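Local coordinates for riboflavin kinase, putative (Trypanosoma brucei, PDB 3BNW), which probably phosphorylates riboflavin with ATP to make the flavin cofactor FMN, at residues G64-V69 against E75-Y80. Residues are numbered along the deposited sequence; the frame is centred on the assembly and turned at random.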
# COMPACT_ATOMS: atom_id res chain seq x y z
N GLY A 64 6.41 -2.63 -0.78
CA GLY A 64 6.35 -1.55 -1.76
C GLY A 64 7.70 -0.92 -2.03
O GLY A 64 8.64 -1.09 -1.26
N THR A 65 7.78 -0.18 -3.13
CA THR A 65 8.98 0.57 -3.47
C THR A 65 8.60 1.96 -3.98
O THR A 65 7.46 2.16 -4.43
CB THR A 65 9.84 -0.16 -4.55
OG1 THR A 65 9.12 -0.21 -5.79
CG2 THR A 65 10.17 -1.58 -4.10
N VAL A 66 9.54 2.89 -3.91
CA VAL A 66 9.35 4.25 -4.40
C VAL A 66 10.48 4.59 -5.36
O VAL A 66 11.64 4.31 -5.09
CB VAL A 66 9.28 5.27 -3.23
CG1 VAL A 66 9.28 6.70 -3.74
CG2 VAL A 66 8.04 5.02 -2.40
N SER A 67 10.11 5.17 -6.50
CA SER A 67 11.04 5.38 -7.61
C SER A 67 10.68 6.65 -8.38
O SER A 67 9.55 7.15 -8.28
CB SER A 67 10.99 4.19 -8.58
OG SER A 67 11.51 3.01 -7.99
N GLN A 68 11.65 7.15 -9.15
CA GLN A 68 11.47 8.34 -9.98
C GLN A 68 10.94 9.53 -9.18
O GLN A 68 9.99 10.21 -9.58
CB GLN A 68 10.58 8.01 -11.19
CG GLN A 68 11.22 7.04 -12.17
CD GLN A 68 10.34 6.72 -13.36
OE1 GLN A 68 9.13 6.49 -13.22
NE2 GLN A 68 10.94 6.68 -14.55
N VAL A 69 11.57 9.79 -8.04
CA VAL A 69 11.19 10.90 -7.18
C VAL A 69 11.75 12.19 -7.78
O VAL A 69 12.95 12.26 -8.04
CB VAL A 69 11.73 10.72 -5.75
CG1 VAL A 69 11.30 11.89 -4.86
CG2 VAL A 69 11.24 9.39 -5.16
N GLU A 75 17.38 7.55 -8.39
CA GLU A 75 17.44 6.61 -7.27
C GLU A 75 16.20 5.73 -7.17
O GLU A 75 15.18 5.98 -7.83
CB GLU A 75 17.65 7.38 -5.96
CG GLU A 75 18.48 6.65 -4.91
CD GLU A 75 19.27 7.61 -4.02
OE1 GLU A 75 18.71 8.64 -3.59
OE2 GLU A 75 20.47 7.34 -3.76
N SER A 76 16.29 4.67 -6.36
CA SER A 76 15.16 3.79 -6.07
C SER A 76 15.16 3.40 -4.59
O SER A 76 16.21 3.08 -4.03
CB SER A 76 15.20 2.53 -6.93
OG SER A 76 14.00 1.77 -6.80
N PHE A 77 13.99 3.43 -3.96
CA PHE A 77 13.87 3.19 -2.53
C PHE A 77 13.04 1.93 -2.26
O PHE A 77 12.07 1.66 -2.96
CB PHE A 77 13.24 4.41 -1.84
CG PHE A 77 13.99 5.69 -2.09
CD1 PHE A 77 14.98 6.11 -1.20
CD2 PHE A 77 13.73 6.46 -3.21
CE1 PHE A 77 15.68 7.29 -1.43
CE2 PHE A 77 14.43 7.64 -3.44
CZ PHE A 77 15.40 8.06 -2.55
N GLY A 78 13.45 1.17 -1.25
CA GLY A 78 12.76 -0.05 -0.85
C GLY A 78 13.51 -1.32 -1.25
O GLY A 78 14.68 -1.26 -1.60
N PRO A 79 12.83 -2.48 -1.20
CA PRO A 79 11.42 -2.66 -0.83
C PRO A 79 11.16 -2.46 0.67
O PRO A 79 11.95 -2.91 1.50
CB PRO A 79 11.15 -4.12 -1.22
CG PRO A 79 12.47 -4.78 -1.07
CD PRO A 79 13.47 -3.76 -1.53
N TYR A 80 10.07 -1.77 1.00
CA TYR A 80 9.70 -1.54 2.40
C TYR A 80 8.36 -2.19 2.72
O TYR A 80 7.52 -2.35 1.84
CB TYR A 80 9.61 -0.04 2.70
CG TYR A 80 10.87 0.73 2.41
CD1 TYR A 80 12.06 0.45 3.08
CD2 TYR A 80 10.87 1.77 1.48
CE1 TYR A 80 13.22 1.17 2.82
CE2 TYR A 80 12.03 2.50 1.22
CZ TYR A 80 13.20 2.19 1.88
OH TYR A 80 14.35 2.91 1.62
O HOH W 1 13.98 8.38 -6.88
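A beta bulge interrupts the antiparallel pairing of strands 58-69 and 75-87 in the riboflavin kinase sheet. Gly-64 with Tyr-80 and Val-66 with Phe-77 are hydrogen-bonded pairs. Gly-78 and Pro-79, joined by a cis peptide bond, therefore lie opposite the single Thr-65. Gly-78 has a positive phi, 106°, and lies so close to Gly-64 O and Thr-65 that a side chain would not fit. Gly-64 N donates to Tyr-80 O at 2.9 Å. Tyr-80 N answers to Gly-64 O at 2.8 Å. Pro-79 CA approaches Gly-64 O in a 3.2 Å CA-H...O contact. Phe-77 N reaches Val-66 O at 2.8 Å. The return bond, Val-66 N to Phe-77 O, is 3.0 Å, its donor tilted 31° from the carbonyl plane. Thr-65 packs CG2 on Pro-79 CA. The Phe-77 ring turns its edge to Val-66 O. With CG beside its own backbone N (chi1 -56°), Phe-77 CE2 lies 4.0 Å from Val-69 CG2. Within strand 75-87, Gly-78 CA sits over the centre of the Tyr-80 ring. Val-66, Phe-77 and Tyr-80 share one face; on the opposite face Ser-67 OG and Ser-76 OG hydrogen-bond at 3.0 Å. Beyond Ser-67, a water bridges Val-69 N and Glu-75 O. Trp-109 meets Phe-77 edge-to-face, and His-105 stacks on Tyr-80. Phe-103 of strand 98-103 touches Val-66 and Tyr-80. Strand 115-126 continues the sheet beside strand 58-69, bonding Lys-117 to Thr-65 and Val-115 to Ser-67 through the backbone.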